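Local coordinates for ASCH domain-containing protein (Enterococcus faecalis, PDB 1T62) that is of unknown function but carries an ASCH domain of the PUA-like clan, whose members are often linked to RNA, so a role in RNA binding is possible, at residues V7-F12 / L82-T87; G31-G36 / D76-P81; L55-M60 / A129-Q134. One frame throughout, in Å; residues are numbered along the deposited sequence.

Contact 1: residues V7-F12 / L82-T87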
ATOM      1  N   VAL B   7       5.729  12.070  10.388  1.00 15.87           N
ATOM      2  CA  VAL B   7       6.796  12.963   9.914  1.00 13.32           C
ATOM      3  C   VAL B   7       6.382  13.818   8.707  1.00 16.55           C
ATOM      4  O   VAL B   7       6.606  15.028   8.672  1.00 14.30           O
ATOM      5  CB  VAL B   7       8.056  12.132   9.526  1.00  2.94           C
ATOM      6  CG1 VAL B   7       9.069  12.990   8.792  1.00  1.00           C
ATOM      7  CG2 VAL B   7       8.685  11.522  10.785  1.00  1.00           C
ATOM      8  N   PHE B   8       5.795  13.180   7.708  1.00 23.91           N
ATOM      9  CA  PHE B   8       5.350  13.890   6.517  1.00 27.81           C
ATOM     10  C   PHE B   8       4.447  15.039   6.954  1.00 27.98           C
ATOM     11  O   PHE B   8       4.679  16.199   6.608  1.00 29.79           O
ATOM     12  CB  PHE B   8       4.573  12.922   5.618  1.00  4.37           C
ATOM     13  CG  PHE B   8       4.014  13.538   4.357  1.00  7.81           C
ATOM     14  CD1 PHE B   8       2.854  13.009   3.776  1.00 11.60           C
ATOM     15  CD2 PHE B   8       4.675  14.571   3.700  1.00 11.67           C
ATOM     16  CE1 PHE B   8       2.373  13.489   2.566  1.00 13.76           C
ATOM     17  CE2 PHE B   8       4.195  15.059   2.481  1.00 14.54           C
ATOM     18  CZ  PHE B   8       3.045  14.514   1.914  1.00 14.02           C
ATOM     19  N   TRP B   9       3.426  14.720   7.739  1.00 34.01           N
ATOM     20  CA  TRP B   9       2.494  15.742   8.169  1.00 34.25           C
ATOM     21  C   TRP B   9       3.158  16.774   9.049  1.00 35.24           C
ATOM     22  O   TRP B   9       2.904  17.970   8.910  1.00 35.05           O
ATOM     23  CB  TRP B   9       1.301  15.122   8.892  1.00 29.26           C
ATOM     24  CG  TRP B   9       0.108  16.010   8.801  1.00 25.86           C
ATOM     25  CD1 TRP B   9      -0.524  16.444   7.653  1.00 25.57           C
ATOM     26  CD2 TRP B   9      -0.541  16.653   9.878  1.00 23.64           C
ATOM     27  NE1 TRP B   9      -1.523  17.329   7.966  1.00 23.16           N
ATOM     28  CE2 TRP B   9      -1.556  17.477   9.327  1.00 24.42           C
ATOM     29  CE3 TRP B   9      -0.367  16.621  11.260  1.00 21.52           C
ATOM     30  CZ2 TRP B   9      -2.384  18.262  10.116  1.00 25.22           C
ATOM     31  CZ3 TRP B   9      -1.185  17.395  12.043  1.00 24.00           C
ATOM     32  CH2 TRP B   9      -2.184  18.209  11.471  1.00 26.47           C
ATOM     33  N   GLN B  10       4.000  16.304   9.965  1.00 30.46           N
ATOM     34  CA  GLN B  10       4.745  17.185  10.863  1.00 32.48           C
ATOM     35  C   GLN B  10       5.426  18.218   9.953  1.00 27.28           C
ATOM     36  O   GLN B  10       5.185  19.417  10.068  1.00 28.64           O
ATOM     37  CB  GLN B  10       5.785  16.352  11.629  1.00 67.99           C
ATOM     38  CG  GLN B  10       6.579  17.067  12.712  1.00 87.44           C
ATOM     39  CD  GLN B  10       7.727  16.199  13.259  1.00 99.51           C
ATOM     40  OE1 GLN B  10       7.504  15.115  13.812  1.00106.58           O
ATOM     41  NE2 GLN B  10       8.960  16.680  13.099  1.00107.31           N
ATOM     42  N   ASN B  11       6.249  17.744   9.024  1.00 26.66           N
ATOM     43  CA  ASN B  11       6.925  18.650   8.117  1.00 23.45           C
ATOM     44  C   ASN B  11       5.913  19.615   7.500  1.00 22.37           C
ATOM     45  O   ASN B  11       6.209  20.792   7.308  1.00 22.85           O
ATOM     46  CB  ASN B  11       7.644  17.887   6.996  1.00 24.50           C
ATOM     47  CG  ASN B  11       8.815  17.016   7.498  1.00 22.80           C
ATOM     48  OD1 ASN B  11       9.453  17.310   8.520  1.00 19.34           O
ATOM     49  ND2 ASN B  11       9.117  15.950   6.747  1.00 18.47           N
ATOM     50  N   PHE B  12       4.712  19.127   7.195  1.00 22.64           N
ATOM     51  CA  PHE B  12       3.686  19.983   6.591  1.00 19.89           C
ATOM     52  C   PHE B  12       3.272  21.147   7.490  1.00 18.73           C
ATOM     53  O   PHE B  12       3.180  22.274   7.033  1.00 17.75           O
ATOM     54  CB  PHE B  12       2.442  19.161   6.224  1.00 19.78           C
ATOM     55  CG  PHE B  12       1.332  19.982   5.608  1.00 18.22           C
ATOM     56  CD1 PHE B  12       1.433  20.452   4.302  1.00 17.06           C
ATOM     57  CD2 PHE B  12       0.196  20.319   6.348  1.00 16.89           C
ATOM     58  CE1 PHE B  12       0.420  21.247   3.744  1.00 15.44           C
ATOM     59  CE2 PHE B  12      -0.817  21.114   5.792  1.00 15.69           C
ATOM     60  CZ  PHE B  12      -0.699  21.576   4.489  1.00 14.15           C
ATOM     61  N   LEU B  82       2.211   9.554  -0.086  1.00 23.70           N
ATOM     62  CA  LEU B  82       2.255  10.127  -1.425  1.00 24.22           C
ATOM     63  C   LEU B  82       2.143  11.648  -1.432  1.00 24.86           C
ATOM     64  O   LEU B  82       3.056  12.348  -1.860  1.00 25.11           O
ATOM     65  CB  LEU B  82       1.112   9.545  -2.246  1.00 18.94           C
ATOM     66  CG  LEU B  82       1.370   9.045  -3.659  1.00 19.27           C
ATOM     67  CD1 LEU B  82       0.026   8.789  -4.312  1.00 20.48           C
ATOM     68  CD2 LEU B  82       2.160  10.067  -4.444  1.00 19.82           C
ATOM     69  N   ALA B  83       1.004  12.159  -0.987  1.00 22.68           N
ATOM     70  CA  ALA B  83       0.796  13.597  -0.940  1.00 23.47           C
ATOM     71  C   ALA B  83      -0.322  13.887   0.032  1.00 23.21           C
ATOM     72  O   ALA B  83      -1.030  12.978   0.449  1.00 23.68           O
ATOM     73  CB  ALA B  83       0.427  14.122  -2.311  1.00 23.21           C
ATOM     74  N   ILE B  84      -0.468  15.144   0.421  1.00 18.16           N
ATOM     75  CA  ILE B  84      -1.555  15.498   1.312  1.00 18.61           C
ATOM     76  C   ILE B  84      -2.483  16.450   0.536  1.00 19.28           C
ATOM     77  O   ILE B  84      -2.035  17.267  -0.272  1.00 17.30           O
ATOM     78  CB  ILE B  84      -1.036  16.096   2.661  1.00 16.50           C
ATOM     79  CG1 ILE B  84      -1.698  17.430   2.933  1.00 15.06           C
ATOM     80  CG2 ILE B  84       0.458  16.186   2.681  1.00 15.68           C
ATOM     81  CD1 ILE B  84      -2.956  17.268   3.727  1.00 14.61           C
ATOM     82  N   ILE B  85      -3.788  16.307   0.758  1.00 10.23           N
ATOM     83  CA  ILE B  85      -4.767  17.103   0.042  1.00 14.01           C
ATOM     84  C   ILE B  85      -5.761  17.833   0.933  1.00 13.32           C
ATOM     85  O   ILE B  85      -5.978  17.462   2.086  1.00 13.65           O
ATOM     86  CB  ILE B  85      -5.547  16.204  -0.905  1.00  1.28           C
ATOM     87  CG1 ILE B  85      -6.343  15.174  -0.106  1.00  5.57           C
ATOM     88  CG2 ILE B  85      -4.585  15.455  -1.797  1.00  3.34           C
ATOM     89  CD1 ILE B  85      -7.281  14.361  -0.938  1.00 12.24           C
ATOM     90  N   ARG B  86      -6.373  18.875   0.386  1.00 26.84           N
ATOM     91  CA  ARG B  86      -7.363  19.631   1.135  1.00 25.15           C
ATOM     92  C   ARG B  86      -8.704  19.606   0.413  1.00 24.50           C
ATOM     93  O   ARG B  86      -8.780  19.876  -0.788  1.00 23.63           O
ATOM     94  CB  ARG B  86      -6.924  21.075   1.323  1.00 26.24           C
ATOM     95  CG  ARG B  86      -7.540  21.659   2.551  1.00 26.15           C
ATOM     96  CD  ARG B  86      -8.365  22.876   2.276  1.00 26.94           C
ATOM     97  NE  ARG B  86      -7.550  24.081   2.298  1.00 27.27           N
ATOM     98  CZ  ARG B  86      -6.887  24.527   1.247  1.00 27.89           C
ATOM     99  NH1 ARG B  86      -6.960  23.852   0.110  1.00 27.92           N
ATOM    100  NH2 ARG B  86      -6.169  25.635   1.331  1.00 30.01           N
ATOM    101  N   THR B  87      -9.760  19.281   1.147  1.00 11.98           N
ATOM    102  CA  THR B  87     -11.095  19.217   0.568  1.00  9.62           C
ATOM    103  C   THR B  87     -11.727  20.605   0.539  1.00  9.49           C
ATOM    104  O   THR B  87     -11.861  21.252   1.571  1.00  6.24           O
ATOM    105  CB  THR B  87     -11.999  18.263   1.384  1.00 19.33           C
ATOM    106  OG1 THR B  87     -11.360  16.981   1.508  1.00 20.67           O
ATOM    107  CG2 THR B  87     -13.328  18.080   0.694  1.00 18.97           C
TER
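F8 and I84 make the central meeting between helix 7-12 and strand 82-87, with F12 and W9 adding lighter contacts to the same isoleucine. The CB of F8 leaves the helix toward the strand, and chi1 (178°) sets CG anti to the backbone N. Of the ring atoms, CD1 is the first to find a partner, at 4.1 Å from I84 CG2. One bond further, F8 CE1 comes to 3.7 Å from A83 C, which lies at the edge of the ring and near its plane. CZ, at the tip, also reaches the backbone, 3.7 Å from A83 CA. The modelled approach of CZ to the I84 methyl CG2 is too short to be trusted; on the other flank CE2 lies 3.9 Å from I84 CG2. That methyl meets the ring obliquely.

The strand is irregular where the phenylalanine arrives. L82 and A83 both face I74 of strand 71-75, a classic beta bulge in the antiparallel pairing of strands 71-75 and 81-94 within the mixed sheet of the ASCH domain. The CB atoms of L82 and A83 point away from helix 7-12, and both side chains touch V44 of helix 33-44, whereas the CB of I84 points toward helix 7-12. The sheet thus lies between two helices here, and the axes of helix and strand approach to 9.9 Å at 51°.

Farther along the helix F12 presents one face of its ring to I84, with F12 CE1 4.4 Å from I84 CG1. V149 and D150 of strand 140-151 touch both F12 and I84. W9 comes in more distantly, its indole edge directed at I84 and W9 NE1 4.5 Å from I84 CD1.

Contact 2: residues G31-G36 / D76-P81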
ATOM      1  N   GLY B  31      -7.358  -1.172  -2.101  1.00 26.54           N
ATOM      2  CA  GLY B  31      -6.178  -1.673  -1.426  1.00 25.11           C
ATOM      3  C   GLY B  31      -5.220  -2.334  -2.398  1.00 25.41           C
ATOM      4  O   GLY B  31      -4.081  -2.635  -2.048  1.00 25.64           O
ATOM      5  N   SER B  32      -5.684  -2.582  -3.617  1.00 23.40           N
ATOM      6  CA  SER B  32      -4.825  -3.178  -4.628  1.00 23.67           C
ATOM      7  C   SER B  32      -3.707  -2.177  -4.898  1.00 24.06           C
ATOM      8  O   SER B  32      -3.945  -0.970  -5.025  1.00 23.09           O
ATOM      9  CB  SER B  32      -5.597  -3.412  -5.924  1.00 30.72           C
ATOM     10  OG  SER B  32      -6.777  -4.147  -5.683  1.00 29.95           O
ATOM     11  N   SER B  33      -2.482  -2.677  -4.982  1.00 29.46           N
ATOM     12  CA  SER B  33      -1.353  -1.810  -5.252  1.00 32.00           C
ATOM     13  C   SER B  33      -1.615  -1.071  -6.567  1.00 32.45           C
ATOM     14  O   SER B  33      -1.586   0.157  -6.617  1.00 35.05           O
ATOM     15  CB  SER B  33      -0.080  -2.637  -5.355  1.00 29.37           C
ATOM     16  OG  SER B  33       1.050  -1.793  -5.328  1.00 34.32           O
ATOM     17  N   GLU B  34      -1.887  -1.826  -7.628  1.00 24.29           N
ATOM     18  CA  GLU B  34      -2.153  -1.243  -8.938  1.00 27.80           C
ATOM     19  C   GLU B  34      -3.109  -0.057  -8.852  1.00 23.48           C
ATOM     20  O   GLU B  34      -2.745   1.074  -9.177  1.00 24.33           O
ATOM     21  CB  GLU B  34      -2.732  -2.302  -9.888  1.00 60.87           C
ATOM     22  CG  GLU B  34      -1.759  -2.786 -10.980  1.00 78.23           C
ATOM     23  CD  GLU B  34      -0.791  -3.882 -10.525  1.00 89.24           C
ATOM     24  OE1 GLU B  34      -1.236  -5.032 -10.304  1.00 96.61           O
ATOM     25  OE2 GLU B  34       0.420  -3.592 -10.393  1.00 96.75           O
ATOM     26  N   MET B  35      -4.334  -0.317  -8.410  1.00 21.72           N
ATOM     27  CA  MET B  35      -5.330   0.739  -8.294  1.00 19.68           C
ATOM     28  C   MET B  35      -4.831   1.842  -7.383  1.00 17.58           C
ATOM     29  O   MET B  35      -5.103   3.015  -7.616  1.00 16.20           O
ATOM     30  CB  MET B  35      -6.634   0.173  -7.747  1.00 26.30           C
ATOM     31  CG  MET B  35      -7.756   1.182  -7.658  1.00 30.53           C
ATOM     32  SD  MET B  35      -9.399   0.413  -7.460  1.00 34.62           S
ATOM     33  CE  MET B  35      -9.815   0.143  -9.223  1.00 37.38           C
ATOM     34  N   GLY B  36      -4.089   1.454  -6.350  1.00 19.87           N
ATOM     35  CA  GLY B  36      -3.558   2.417  -5.399  1.00 18.74           C
ATOM     36  C   GLY B  36      -2.623   3.432  -6.014  1.00 18.39           C
ATOM     37  O   GLY B  36      -2.651   4.618  -5.665  1.00 18.47           O
ATOM     38  N   ASP B  76       0.272   5.686  -1.560  1.00 18.11           N
ATOM     39  CA  ASP B  76       0.288   5.083  -2.891  1.00 20.26           C
ATOM     40  C   ASP B  76       0.065   3.572  -2.751  1.00 20.44           C
ATOM     41  O   ASP B  76      -0.199   3.082  -1.648  1.00 22.02           O
ATOM     42  CB  ASP B  76       1.606   5.392  -3.622  1.00 23.64           C
ATOM     43  CG  ASP B  76       2.834   4.777  -2.948  1.00 25.11           C
ATOM     44  OD1 ASP B  76       2.762   4.363  -1.770  1.00 29.06           O
ATOM     45  OD2 ASP B  76       3.893   4.726  -3.607  1.00 27.24           O
ATOM     46  N   GLY B  77       0.148   2.846  -3.859  1.00 21.20           N
ATOM     47  CA  GLY B  77      -0.064   1.408  -3.825  1.00 22.51           C
ATOM     48  C   GLY B  77       0.744   0.642  -2.792  1.00 24.66           C
ATOM     49  O   GLY B  77       0.267  -0.357  -2.250  1.00 25.41           O
ATOM     50  N   GLN B  78       1.967   1.101  -2.520  1.00 29.28           N
ATOM     51  CA  GLN B  78       2.843   0.454  -1.547  1.00 29.70           C
ATOM     52  C   GLN B  78       2.677   1.021  -0.153  1.00 28.48           C
ATOM     53  O   GLN B  78       3.620   1.015   0.633  1.00 31.43           O
ATOM     54  CB  GLN B  78       4.308   0.603  -1.944  1.00 38.58           C
ATOM     55  CG  GLN B  78       4.685  -0.153  -3.177  1.00 45.33           C
ATOM     56  CD  GLN B  78       4.257   0.549  -4.431  1.00 50.91           C
ATOM     57  OE1 GLN B  78       4.274  -0.031  -5.512  1.00 53.87           O
ATOM     58  NE2 GLN B  78       3.879   1.816  -4.301  1.00 53.20           N
ATOM     59  N   SER B  79       1.487   1.521   0.149  1.00 21.19           N
ATOM     60  CA  SER B  79       1.194   2.082   1.460  1.00 18.69           C
ATOM     61  C   SER B  79       2.268   3.056   1.939  1.00 16.95           C
ATOM     62  O   SER B  79       2.521   3.189   3.135  1.00 17.17           O
ATOM     63  CB  SER B  79       1.013   0.952   2.474  1.00 26.57           C
ATOM     64  OG  SER B  79       0.075   0.001   1.992  1.00 25.58           O
ATOM     65  N   GLN B  80       2.901   3.738   0.993  1.00 16.92           N
ATOM     66  CA  GLN B  80       3.918   4.723   1.314  1.00 17.72           C
ATOM     67  C   GLN B  80       3.278   6.094   1.121  1.00 13.46           C
ATOM     68  O   GLN B  80       2.491   6.284   0.197  1.00 17.59           O
ATOM     69  CB  GLN B  80       5.100   4.573   0.363  1.00 29.04           C
ATOM     70  CG  GLN B  80       5.806   3.239   0.446  1.00 41.20           C
ATOM     71  CD  GLN B  80       6.526   3.058   1.760  1.00 49.69           C
ATOM     72  OE1 GLN B  80       7.358   3.885   2.136  1.00 55.50           O
ATOM     73  NE2 GLN B  80       6.216   1.976   2.469  1.00 54.83           N
ATOM     74  N   PRO B  81       3.588   7.065   1.994  1.00  9.06           N
ATOM     75  CA  PRO B  81       3.014   8.410   1.867  1.00  8.66           C
ATOM     76  C   PRO B  81       3.264   9.000   0.498  1.00  7.73           C
ATOM     77  O   PRO B  81       4.379   8.956  -0.011  1.00  6.80           O
ATOM     78  CB  PRO B  81       3.695   9.198   2.984  1.00 10.99           C
ATOM     79  CG  PRO B  81       4.907   8.396   3.303  1.00 11.25           C
ATOM     80  CD  PRO B  81       4.452   6.979   3.173  1.00 12.89           C
TER
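S33, in the first turn of helix 33-44, and G77, inside the turn at 76-79, bring their CA atoms to 3.7 Å, so that the two backbones touch directly. The glycine, which has no side chain to hold them apart, sets its CA 3.4 Å from S33 O in a CA-H...O contact with an angle of 127° at the hydrogen. Three residues on, a second glycine repeats the close approach, G36 C lying 3.6 Å from G77 N.

Among the side chains, S33 stands with OG anti to its own backbone N (chi1 -167°), which leaves the oxygen 3.5 Å from G77 O. The side chain of Q78 starts away from the helix and bends at chi2 (79°), which brings Q78 CD to 4.1 Å from S33 OG.

The turn has bonds of its own. D76 to S79 form a type I beta turn, closed by a hydrogen bond from S79 N to D76 O at 2.9 Å, and D76 OD1 accepts a hydrogen bond from Q80 N at 2.8 Å, nearly along its C-O axis. At the dimer interface, S79 OG of the second subunit is hydrogen-bonded to G31 O.

This is the connection of a beta hairpin, joining strand 71-75 to the antiparallel strand 81-94; the start of helix 33-44 abuts it, and P81 leans on N4 and F8 of helix 2-16.

Contact 3: residues L55-M60 / A129-Q134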
ATOM      1  N   LEU B  55     -22.053   6.547   0.936  1.00 17.78           N
ATOM      2  CA  LEU B  55     -22.632   7.155   2.124  1.00 16.67           C
ATOM      3  C   LEU B  55     -23.090   6.049   3.070  1.00 19.60           C
ATOM      4  O   LEU B  55     -23.158   6.238   4.283  1.00 19.13           O
ATOM      5  CB  LEU B  55     -23.828   8.022   1.747  1.00  1.00           C
ATOM      6  CG  LEU B  55     -24.667   8.467   2.943  1.00  1.00           C
ATOM      7  CD1 LEU B  55     -23.818   9.252   3.922  1.00  1.00           C
ATOM      8  CD2 LEU B  55     -25.810   9.282   2.443  1.00  1.00           C
ATOM      9  N   ASP B  56     -23.395   4.889   2.501  1.00 19.86           N
ATOM     10  CA  ASP B  56     -23.847   3.756   3.285  1.00 24.09           C
ATOM     11  C   ASP B  56     -22.838   3.266   4.320  1.00 23.40           C
ATOM     12  O   ASP B  56     -23.198   3.052   5.472  1.00 25.40           O
ATOM     13  CB  ASP B  56     -24.248   2.619   2.350  1.00 31.22           C
ATOM     14  CG  ASP B  56     -25.630   2.825   1.752  1.00 39.51           C
ATOM     15  OD1 ASP B  56     -25.963   2.125   0.778  1.00 46.48           O
ATOM     16  OD2 ASP B  56     -26.388   3.678   2.266  1.00 43.66           O
ATOM     17  N   ILE B  57     -21.582   3.085   3.925  1.00 26.73           N
ATOM     18  CA  ILE B  57     -20.567   2.626   4.876  1.00 21.47           C
ATOM     19  C   ILE B  57     -20.465   3.590   6.062  1.00 22.13           C
ATOM     20  O   ILE B  57     -20.302   3.168   7.196  1.00 20.76           O
ATOM     21  CB  ILE B  57     -19.169   2.513   4.227  1.00 16.78           C
ATOM     22  CG1 ILE B  57     -19.276   1.823   2.872  1.00 10.95           C
ATOM     23  CG2 ILE B  57     -18.231   1.727   5.151  1.00 11.50           C
ATOM     24  CD1 ILE B  57     -19.724   0.404   2.954  1.00  9.57           C
ATOM     25  N   TYR B  58     -20.543   4.889   5.802  1.00 14.15           N
ATOM     26  CA  TYR B  58     -20.473   5.848   6.891  1.00 16.55           C
ATOM     27  C   TYR B  58     -21.602   5.555   7.869  1.00 18.11           C
ATOM     28  O   TYR B  58     -21.403   5.517   9.084  1.00 18.19           O
ATOM     29  CB  TYR B  58     -20.612   7.281   6.374  1.00 15.32           C
ATOM     30  CG  TYR B  58     -19.408   7.767   5.605  1.00 16.30           C
ATOM     31  CD1 TYR B  58     -19.330   7.611   4.221  1.00 15.78           C
ATOM     32  CD2 TYR B  58     -18.337   8.360   6.258  1.00 15.67           C
ATOM     33  CE1 TYR B  58     -18.220   8.036   3.512  1.00 15.81           C
ATOM     34  CE2 TYR B  58     -17.219   8.779   5.555  1.00 16.13           C
ATOM     35  CZ  TYR B  58     -17.170   8.618   4.187  1.00 15.25           C
ATOM     36  OH  TYR B  58     -16.071   9.042   3.484  1.00 15.87           O
ATOM     37  N   LYS B  59     -22.795   5.349   7.329  1.00 16.71           N
ATOM     38  CA  LYS B  59     -23.949   5.055   8.157  1.00 19.14           C
ATOM     39  C   LYS B  59     -23.758   3.795   8.994  1.00 20.98           C
ATOM     40  O   LYS B  59     -23.860   3.844  10.220  1.00 21.54           O
ATOM     41  CB  LYS B  59     -25.193   4.939   7.280  1.00 40.41           C
ATOM     42  CG  LYS B  59     -25.654   6.282   6.771  1.00 39.17           C
ATOM     43  CD  LYS B  59     -26.869   6.170   5.890  1.00 40.28           C
ATOM     44  CE  LYS B  59     -27.561   7.508   5.817  1.00 41.23           C
ATOM     45  NZ  LYS B  59     -27.901   7.953   7.204  1.00 44.15           N
ATOM     46  N   MET B  60     -23.470   2.673   8.341  1.00 25.15           N
ATOM     47  CA  MET B  60     -23.269   1.413   9.053  1.00 29.85           C
ATOM     48  C   MET B  60     -22.040   1.438   9.952  1.00 29.94           C
ATOM     49  O   MET B  60     -21.956   0.668  10.902  1.00 30.82           O
ATOM     50  CB  MET B  60     -23.143   0.247   8.067  1.00 33.07           C
ATOM     51  CG  MET B  60     -24.390  -0.013   7.254  1.00 39.28           C
ATOM     52  SD  MET B  60     -24.041  -1.136   5.899  1.00 43.90           S
ATOM     53  CE  MET B  60     -23.228  -0.026   4.729  1.00 49.65           C
ATOM     54  N   ALA B 129     -20.727  -5.578  -0.309  1.00 25.25           N
ATOM     55  CA  ALA B 129     -20.979  -6.984   0.014  1.00 26.29           C
ATOM     56  C   ALA B 129     -20.655  -7.424   1.456  1.00 25.82           C
ATOM     57  O   ALA B 129     -21.528  -7.912   2.172  1.00 26.77           O
ATOM     58  CB  ALA B 129     -20.260  -7.874  -0.978  1.00 21.43           C
ATOM     59  N   PRO B 130     -19.397  -7.260   1.897  1.00 15.85           N
ATOM     60  CA  PRO B 130     -19.034  -7.662   3.263  1.00 17.59           C
ATOM     61  C   PRO B 130     -19.939  -7.136   4.385  1.00 18.94           C
ATOM     62  O   PRO B 130     -19.943  -7.690   5.481  1.00 19.75           O
ATOM     63  CB  PRO B 130     -17.583  -7.189   3.395  1.00 18.93           C
ATOM     64  CG  PRO B 130     -17.480  -6.074   2.396  1.00 18.09           C
ATOM     65  CD  PRO B 130     -18.262  -6.607   1.226  1.00 18.77           C
ATOM     66  N   TYR B 131     -20.688  -6.067   4.127  1.00 27.33           N
ATOM     67  CA  TYR B 131     -21.608  -5.550   5.138  1.00 28.40           C
ATOM     68  C   TYR B 131     -22.989  -6.122   4.846  1.00 29.32           C
ATOM     69  O   TYR B 131     -24.001  -5.564   5.274  1.00 29.84           O
ATOM     70  CB  TYR B 131     -21.713  -4.027   5.104  1.00 28.72           C
ATOM     71  CG  TYR B 131     -20.456  -3.278   5.475  1.00 29.92           C
ATOM     72  CD1 TYR B 131     -19.414  -3.127   4.557  1.00 31.48           C
ATOM     73  CD2 TYR B 131     -20.323  -2.673   6.725  1.00 29.07           C
ATOM     74  CE1 TYR B 131     -18.274  -2.385   4.868  1.00 31.00           C
ATOM     75  CE2 TYR B 131     -19.187  -1.936   7.045  1.00 29.22           C
ATOM     76  CZ  TYR B 131     -18.165  -1.793   6.112  1.00 29.90           C
ATOM     77  OH  TYR B 131     -17.029  -1.059   6.418  1.00 31.36           O
ATOM     78  N   GLN B 132     -23.025  -7.229   4.104  1.00 31.59           N
ATOM     79  CA  GLN B 132     -24.285  -7.864   3.748  1.00 32.89           C
ATOM     80  C   GLN B 132     -25.239  -6.827   3.196  1.00 32.15           C
ATOM     81  O   GLN B 132     -26.284  -6.570   3.784  1.00 34.17           O
ATOM     82  CB  GLN B 132     -24.904  -8.493   4.980  1.00 27.68           C
ATOM     83  CG  GLN B 132     -24.074  -9.586   5.566  1.00 33.86           C
ATOM     84  CD  GLN B 132     -24.417  -9.812   6.999  1.00 38.33           C
ATOM     85  OE1 GLN B 132     -25.541  -9.536   7.425  1.00 40.76           O
ATOM     86  NE2 GLN B 132     -23.460 -10.320   7.766  1.00 41.72           N
ATOM     87  N   LEU B 133     -24.884  -6.223   2.073  1.00 35.71           N
ATOM     88  CA  LEU B 133     -25.733  -5.203   1.488  1.00 34.22           C
ATOM     89  C   LEU B 133     -25.548  -5.198  -0.022  1.00 34.05           C
ATOM     90  O   LEU B 133     -24.454  -4.912  -0.519  1.00 32.74           O
ATOM     91  CB  LEU B 133     -25.362  -3.838   2.062  1.00 25.53           C
ATOM     92  CG  LEU B 133     -26.435  -2.749   2.043  1.00 25.20           C
ATOM     93  CD1 LEU B 133     -25.758  -1.416   2.299  1.00 23.57           C
ATOM     94  CD2 LEU B 133     -27.171  -2.710   0.703  1.00 23.06           C
ATOM     95  N   GLN B 134     -26.623  -5.516  -0.743  1.00 29.61           N
ATOM     96  CA  GLN B 134     -26.594  -5.563  -2.197  1.00 30.48           C
ATOM     97  C   GLN B 134     -26.602  -4.158  -2.787  1.00 29.52           C
ATOM     98  O   GLN B 134     -27.407  -3.307  -2.394  1.00 29.05           O
ATOM     99  CB  GLN B 134     -27.793  -6.350  -2.723  1.00 74.90           C
ATOM    100  CG  GLN B 134     -27.847  -7.792  -2.250  1.00 82.30           C
ATOM    101  CD  GLN B 134     -29.039  -8.543  -2.810  1.00 87.66           C
ATOM    102  OE1 GLN B 134     -29.238  -9.729  -2.523  1.00 89.80           O
ATOM    103  NE2 GLN B 134     -29.845  -7.853  -3.617  1.00 90.18           N
TER
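I57 and M60 of helix 55-60 meet Y131 through a CH-pi and a Met-aromatic contact, which join this short helix of the ASCH domain to the loop between helix 113-128 and strand 140-151. The closely packed half belongs to the isoleucine, whose side chain crosses the tyrosine at about a right angle. I57 CD1 sits over one face of the Y131 ring, 4.1 Å from the centroid and 28° off the normal, while the other branch, CG2, lies 3.6 Å from Y131 CZ. E127 and L128 of helix 113-128 also touch I57.

The M60 side is looser and borders solvent. M60 SD approaches the Y131 ring obliquely, 4.9 Å from its centroid, and is nearer to Y131 CB. A bend at chi3 (-78°) places M60 CE 3.8 Å from L133 CD1. D56 OD1 lies 3.9 Å from L133 CD1, but its hydrogen bond goes to Y136 OH.

At the far end of the ring, Y131 OH has a weak hydrogen bond with E61 OE2 and a stronger one with the backbone N of H162 of the second subunit, a residue of the C-terminal histidine tag and so not a native partner; the same Y131 OH is 3.3 Å from I57 CG2.

Overall arrangement
Contacts 1 and 2 are neighbours, with centres about 17 Å apart and a shared border where the hairpin runs into strand 81-94: L82 CG lies 3.7 Å from D76 CB, and F8 CD1 lies 4.0 Å from P81 CB. Helix packing and hairpin thus form one continuous region. Contact 3 is remote, its centre about 29 Å from that of contact 1, on the opposite side of the chain's centre, and about 23 Å from that of contact 2; the nearest atoms are about 9 Å and about 12 Å apart, respectively. Contacts 2 and 3 nevertheless both meet the second subunit, contact 3 through that subunit's histidine tag, whereas contact 1 stays within its own chain.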